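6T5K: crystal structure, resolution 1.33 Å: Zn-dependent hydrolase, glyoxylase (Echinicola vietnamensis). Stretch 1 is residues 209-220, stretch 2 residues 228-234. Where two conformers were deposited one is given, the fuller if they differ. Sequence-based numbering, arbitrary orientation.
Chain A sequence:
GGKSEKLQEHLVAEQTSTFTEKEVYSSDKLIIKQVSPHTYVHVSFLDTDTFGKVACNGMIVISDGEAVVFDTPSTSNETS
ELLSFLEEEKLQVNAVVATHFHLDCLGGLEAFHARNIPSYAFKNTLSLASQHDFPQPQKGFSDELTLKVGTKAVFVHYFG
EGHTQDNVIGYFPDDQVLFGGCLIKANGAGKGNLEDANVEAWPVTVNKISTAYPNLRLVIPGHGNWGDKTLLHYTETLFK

Stretch 1 (209-220) ISTAYPNLRLVI
Stretch 2 228-234: DKTLLHY

Stretch 1 ends a helix at Ala212, makes a type I turn from Tyr213 to Leu216, and enters a strand at Leu218; stretch 2 leads into a helix that packs against it. The register runs antiparallel, stretch 2 numbers falling as stretch 1 numbers rise: Ser210 CA lies 6.4 Å from Leu232 CA, Leu216 CA 6.1 Å from Lys229 CA, and Leu218 CA 4.5 Å from Asp228 CA. No direct hydrogen bond crosses; the side-chain contacts are mostly apolar.

Leu232 (m, t) is the hub. Its CA-to-CB bond points toward stretch 1; Leu232 CD1 lies 3.8 Å from Leu216 CD1, Leu232 CD2 sits 4.0 Å from Val219 CG1, and Ile209 CG2 is about equally near both methyls. The CA-to-CB bonds of Leu216 and Ile209, both m, t, point toward stretch 2. Val219 (t) sets CG1 3.9 Å from Leu231 CB and CG2 3.5 Å from Asp228 O; Leu231 (m, p) brings CD2 to 3.5 Å from Val219 O.

Lys229 (m, t, m, p) curls over the turn, its CE 3.2 Å from Pro214 O and 3.4 Å from Leu216 O. Asp228 (p) caps its own helix: OD1 accepts from Thr230 N (2.9 Å) and Thr230 OG1 (2.6 Å), with Thr230 at m.

Ser210 (m) places OG 3.3 Å from Leu232 CB; a water 2.6 Å from Ser210 OG donates weakly to Leu232 O (3.3 Å), bridging the helices.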

ATOM      1  N   ILE A 209      -8.755 -12.964   2.352  1.00 13.62           N
ATOM      2  CA  ILE A 209      -8.065 -12.393   1.187  1.00 13.44           C
ATOM      3  C   ILE A 209      -7.636 -13.491   0.222  1.00 13.87           C
ATOM      4  O   ILE A 209      -7.863 -13.406  -0.986  1.00 15.37           O
ATOM      5  CB  ILE A 209      -6.852 -11.552   1.641  1.00 15.57           C
ATOM      6  CG1 ILE A 209      -7.354 -10.317   2.424  1.00 15.45           C
ATOM      7  CG2 ILE A 209      -6.005 -11.081   0.448  1.00 16.72           C
ATOM      8  CD1 ILE A 209      -6.293  -9.588   3.179  1.00 17.73           C
ATOM      9  N   SER A 210      -6.994 -14.532   0.747  0.50 13.27           N
ATOM     10  CA  SER A 210      -6.580 -15.632  -0.114  0.50 14.39           C
ATOM     11  C   SER A 210      -7.782 -16.239  -0.820  0.50 15.26           C
ATOM     12  O   SER A 210      -7.740 -16.514  -2.027  0.50 15.94           O
ATOM     13  CB  SER A 210      -5.887 -16.689   0.739  0.50 16.48           C
ATOM     14  OG  SER A 210      -4.758 -16.130   1.383  0.50 17.77           O
ATOM     15  N   THR A 211      -8.863 -16.449  -0.077  1.00 14.82           N
ATOM     16  CA  THR A 211     -10.063 -17.049  -0.660  1.00 15.40           C
ATOM     17  C   THR A 211     -10.701 -16.147  -1.714  1.00 15.62           C
ATOM     18  O   THR A 211     -11.328 -16.635  -2.667  1.00 17.64           O
ATOM     19  CB  THR A 211     -11.045 -17.348   0.472  1.00 17.01           C
ATOM     20  OG1 THR A 211     -10.436 -18.242   1.404  1.00 19.41           O
ATOM     21  CG2 THR A 211     -12.294 -17.986  -0.011  1.00 17.29           C
ATOM     22  N   ALA A 212     -10.606 -14.831  -1.536  1.00 14.46           N
ATOM     23  CA  ALA A 212     -11.202 -13.892  -2.482  1.00 14.77           C
ATOM     24  C   ALA A 212     -10.391 -13.778  -3.769  1.00 14.59           C
ATOM     25  O   ALA A 212     -10.966 -13.536  -4.836  1.00 15.97           O
ATOM     26  CB  ALA A 212     -11.288 -12.492  -1.857  1.00 14.59           C
ATOM     27  N   TYR A 213      -9.062 -13.889  -3.677  1.00 14.58           N
ATOM     28  CA  TYR A 213      -8.160 -13.646  -4.808  1.00 14.56           C
ATOM     29  C   TYR A 213      -7.258 -14.854  -5.049  1.00 15.42           C
ATOM     30  O   TYR A 213      -6.036 -14.773  -4.960  1.00 16.91           O
ATOM     31  CB  TYR A 213      -7.328 -12.391  -4.555  1.00 15.39           C
ATOM     32  CG  TYR A 213      -8.120 -11.177  -4.131  1.00 15.10           C
ATOM     33  CD1 TYR A 213      -9.123 -10.650  -4.928  1.00 14.99           C
ATOM     34  CD2 TYR A 213      -7.854 -10.560  -2.934  1.00 16.12           C
ATOM     35  CE1 TYR A 213      -9.841  -9.531  -4.550  1.00 15.80           C
ATOM     36  CE2 TYR A 213      -8.559  -9.441  -2.536  1.00 16.17           C
ATOM     37  CZ  TYR A 213      -9.562  -8.930  -3.342  1.00 15.47           C
ATOM     38  OH  TYR A 213     -10.238  -7.804  -2.926  1.00 17.13           O
ATOM     39  N   PRO A 214      -7.838 -15.992  -5.409  1.00 15.11           N
ATOM     40  CA  PRO A 214      -7.031 -17.200  -5.601  1.00 15.65           C
ATOM     41  C   PRO A 214      -6.109 -17.155  -6.798  1.00 16.99           C
ATOM     42  O   PRO A 214      -5.172 -17.964  -6.869  1.00 21.38           O
ATOM     43  CB  PRO A 214      -8.082 -18.305  -5.768  1.00 16.42           C
ATOM     44  CG  PRO A 214      -9.301 -17.551  -6.289  1.00 15.49           C
ATOM     45  CD  PRO A 214      -9.274 -16.235  -5.555  1.00 15.05           C
ATOM     46  N   ASN A 215      -6.300 -16.199  -7.701  1.00 16.10           N
ATOM     47  CA  ASN A 215      -5.517 -16.142  -8.922  1.00 18.99           C
ATOM     48  C   ASN A 215      -4.396 -15.126  -8.866  1.00 16.55           C
ATOM     49  O   ASN A 215      -3.760 -14.874  -9.893  1.00 16.60           O
ATOM     50  CB  ASN A 215      -6.421 -15.837 -10.115  1.00 24.43           C
ATOM     51  CG  ASN A 215      -7.580 -16.801 -10.204  1.00 29.60           C
ATOM     52  OD1 ASN A 215      -8.765 -16.406 -10.191  1.00 31.91           O
ATOM     53  ND2 ASN A 215      -7.256 -18.086 -10.203  1.00 29.57           N
ATOM     54  N   LEU A 216      -4.122 -14.555  -7.699  1.00 14.84           N
ATOM     55  CA  LEU A 216      -3.075 -13.550  -7.609  1.00 15.06           C
ATOM     56  C   LEU A 216      -1.753 -14.083  -8.145  1.00 15.82           C
ATOM     57  O   LEU A 216      -1.339 -15.211  -7.845  1.00 16.10           O
ATOM     58  CB  LEU A 216      -2.882 -13.100  -6.174  1.00 16.60           C
ATOM     59  CG  LEU A 216      -3.979 -12.174  -5.679  1.00 15.30           C
ATOM     60  CD1 LEU A 216      -3.855 -12.030  -4.171  1.00 15.84           C
ATOM     61  CD2 LEU A 216      -3.893 -10.827  -6.360  1.00 17.54           C
ATOM     62  N   ARG A 217      -1.032 -13.202  -8.836  1.00 15.35           N
ATOM     63  CA  ARG A 217       0.310 -13.487  -9.307  1.00 16.14           C
ATOM     64  C   ARG A 217       1.380 -12.745  -8.549  1.00 15.43           C
ATOM     65  O   ARG A 217       2.512 -13.226  -8.484  1.00 17.70           O
ATOM     66  CB  ARG A 217       0.441 -13.145 -10.795  1.00 18.05           C
ATOM     67  CG  ARG A 217      -0.499 -13.968 -11.614  1.00 20.58           C
ATOM     68  CD  ARG A 217      -0.091 -14.088 -13.047  1.00 24.73           C
ATOM     69  NE  ARG A 217      -0.366 -12.865 -13.776  1.00 27.71           N
ATOM     70  CZ  ARG A 217      -1.546 -12.540 -14.307  1.00 31.48           C
ATOM     71  NH1 ARG A 217      -2.588 -13.338 -14.168  1.00 31.76           N
ATOM     72  NH2 ARG A 217      -1.677 -11.404 -14.985  1.00 32.53           N
ATOM     73  N   LEU A 218       1.049 -11.583  -7.995  1.00 14.31           N
ATOM     74  CA  LEU A 218       2.029 -10.751  -7.316  1.00 14.39           C
ATOM     75  C   LEU A 218       1.379 -10.171  -6.074  1.00 15.53           C
ATOM     76  O   LEU A 218       0.270  -9.628  -6.151  1.00 15.35           O
ATOM     77  CB  LEU A 218       2.540  -9.614  -8.223  1.00 17.48           C
ATOM     78  CG  LEU A 218       3.593  -8.644  -7.650  1.00 25.14           C
ATOM     79  CD1 LEU A 218       4.928  -9.309  -7.484  1.00 30.62           C
ATOM     80  CD2 LEU A 218       3.678  -7.461  -8.588  1.00 29.09           C
ATOM     81  N   VAL A 219       2.078 -10.289  -4.943  1.00 14.14           N
ATOM     82  CA  VAL A 219       1.630  -9.761  -3.659  1.00 13.76           C
ATOM     83  C   VAL A 219       2.740  -8.869  -3.123  1.00 14.02           C
ATOM     84  O   VAL A 219       3.889  -9.315  -2.989  1.00 15.01           O
ATOM     85  CB  VAL A 219       1.322 -10.906  -2.671  1.00 13.77           C
ATOM     86  CG1 VAL A 219       0.958 -10.375  -1.291  1.00 14.63           C
ATOM     87  CG2 VAL A 219       0.188 -11.761  -3.206  1.00 15.28           C
ATOM     88  N   ILE A 220       2.385  -7.628  -2.787  1.00 13.14           N
ATOM     89  CA  ILE A 220       3.323  -6.609  -2.316  1.00 14.93           C
ATOM     90  C   ILE A 220       3.047  -6.381  -0.832  1.00 15.85           C
ATOM     91  O   ILE A 220       1.949  -5.922  -0.474  1.00 16.15           O
ATOM     92  CB  ILE A 220       3.182  -5.290  -3.082  1.00 15.88           C
ATOM     93  CG1 ILE A 220       3.380  -5.468  -4.582  1.00 16.53           C
ATOM     94  CG2 ILE A 220       4.127  -4.230  -2.475  1.00 16.54           C
ATOM     95  CD1 ILE A 220       2.755  -4.327  -5.358  1.00 17.03           C
ATOM     96  N   ASP A 228       4.771 -13.830  -4.635  1.00 15.53           N
ATOM     97  CA  ASP A 228       3.524 -14.365  -5.167  1.00 14.70           C
ATOM     98  C   ASP A 228       2.570 -14.723  -4.026  1.00 15.28           C
ATOM     99  O   ASP A 228       2.713 -14.220  -2.905  1.00 16.03           O
ATOM    100  CB  ASP A 228       3.858 -15.505  -6.130  1.00 16.07           C
ATOM    101  CG  ASP A 228       4.687 -16.587  -5.497  1.00 16.84           C
ATOM    102  OD1 ASP A 228       4.220 -17.124  -4.465  1.00 15.50           O
ATOM    103  OD2 ASP A 228       5.822 -16.869  -6.005  1.00 18.68           O
ATOM    104  N   LYS A 229       1.567 -15.577  -4.326  0.50 15.56           N
ATOM    105  CA  LYS A 229       0.575 -15.953  -3.326  0.50 14.82           C
ATOM    106  C   LYS A 229       1.219 -16.534  -2.075  0.50 15.22           C
ATOM    107  O   LYS A 229       0.597 -16.518  -1.012  0.50 16.85           O
ATOM    108  CB  LYS A 229      -0.389 -17.008  -3.891  0.50 17.82           C
ATOM    109  CG  LYS A 229      -1.575 -16.483  -4.624  0.50 20.67           C
ATOM    110  CD  LYS A 229      -2.457 -17.622  -5.126  0.50 20.62           C
ATOM    111  CE  LYS A 229      -1.987 -18.235  -6.417  0.30 20.81           C
ATOM    112  NZ  LYS A 229      -0.879 -19.205  -6.335  0.50 20.26           N
ATOM    113  N   THR A 230       2.454 -17.031  -2.167  1.00 14.30           N
ATOM    114  CA  THR A 230       3.173 -17.517  -0.992  1.00 13.79           C
ATOM    115  C   THR A 230       3.039 -16.548   0.178  1.00 14.47           C
ATOM    116  O   THR A 230       2.919 -16.965   1.331  1.00 15.56           O
ATOM    117  CB  THR A 230       4.654 -17.666  -1.352  1.00 14.68           C
ATOM    118  OG1 THR A 230       4.804 -18.644  -2.386  1.00 14.54           O
ATOM    119  CG2 THR A 230       5.478 -18.090  -0.171  1.00 16.20           C
ATOM    120  N   LEU A 231       3.121 -15.244  -0.088  1.00 14.80           N
ATOM    121  CA  LEU A 231       3.126 -14.287   1.015  1.00 13.42           C
ATOM    122  C   LEU A 231       1.852 -14.351   1.832  1.00 14.41           C
ATOM    123  O   LEU A 231       1.883 -14.140   3.055  1.00 14.49           O
ATOM    124  CB  LEU A 231       3.314 -12.865   0.506  1.00 14.93           C
ATOM    125  CG  LEU A 231       4.774 -12.431   0.330  1.00 14.57           C
ATOM    126  CD1 LEU A 231       5.439 -13.285  -0.717  1.00 16.25           C
ATOM    127  CD2 LEU A 231       4.906 -10.987  -0.078  1.00 15.79           C
ATOM    128  N   LEU A 232       0.718 -14.609   1.174  1.00 13.76           N
ATOM    129  CA  LEU A 232      -0.543 -14.716   1.895  1.00 13.88           C
ATOM    130  C   LEU A 232      -0.539 -15.933   2.794  1.00 13.87           C
ATOM    131  O   LEU A 232      -0.938 -15.848   3.953  1.00 15.00           O
ATOM    132  CB  LEU A 232      -1.713 -14.811   0.927  1.00 14.63           C
ATOM    133  CG  LEU A 232      -1.905 -13.614  -0.000  1.00 14.21           C
ATOM    134  CD1 LEU A 232      -3.181 -13.805  -0.876  1.00 16.54           C
ATOM    135  CD2 LEU A 232      -1.958 -12.274   0.747  1.00 16.18           C
ATOM    136  N   HIS A 233      -0.090 -17.061   2.269  1.00 14.37           N
ATOM    137  CA  HIS A 233      -0.035 -18.285   3.056  1.00 14.41           C
ATOM    138  C   HIS A 233       0.973 -18.172   4.181  1.00 15.16           C
ATOM    139  O   HIS A 233       0.704 -18.618   5.304  1.00 16.74           O
ATOM    140  CB  HIS A 233       0.274 -19.445   2.133  1.00 15.08           C
ATOM    141  CG  HIS A 233      -0.742 -19.625   1.059  1.00 16.50           C
ATOM    142  ND1 HIS A 233      -0.422 -20.053  -0.211  1.00 17.10           N
ATOM    143  CD2 HIS A 233      -2.076 -19.396   1.057  1.00 19.33           C
ATOM    144  CE1 HIS A 233      -1.528 -20.119  -0.936  1.00 17.81           C
ATOM    145  NE2 HIS A 233      -2.540 -19.703  -0.193  1.00 19.55           N
ATOM    146  N   TYR A 234       2.136 -17.592   3.893  1.00 15.30           N
ATOM    147  CA  TYR A 234       3.133 -17.356   4.922  1.00 13.82           C
ATOM    148  C   TYR A 234       2.571 -16.504   6.053  1.00 15.88           C
ATOM    149  O   TYR A 234       2.767 -16.812   7.233  1.00 15.92           O
ATOM    150  CB  TYR A 234       4.352 -16.655   4.320  1.00 15.18           C
ATOM    151  CG  TYR A 234       5.340 -16.355   5.413  1.00 15.18           C
ATOM    152  CD1 TYR A 234       6.110 -17.368   5.958  1.00 16.23           C
ATOM    153  CD2 TYR A 234       5.470 -15.075   5.931  1.00 15.36           C
ATOM    154  CE1 TYR A 234       6.980 -17.106   7.002  1.00 17.61           C
ATOM    155  CE2 TYR A 234       6.307 -14.808   6.987  1.00 17.58           C
ATOM    156  CZ  TYR A 234       7.061 -15.819   7.520  1.00 18.25           C
ATOM    157  OH  TYR A 234       7.922 -15.551   8.564  1.00 21.66           O
TER
HETATM  158  O   HOH W   1      -3.770 -17.479   3.326  1.00 26.56           O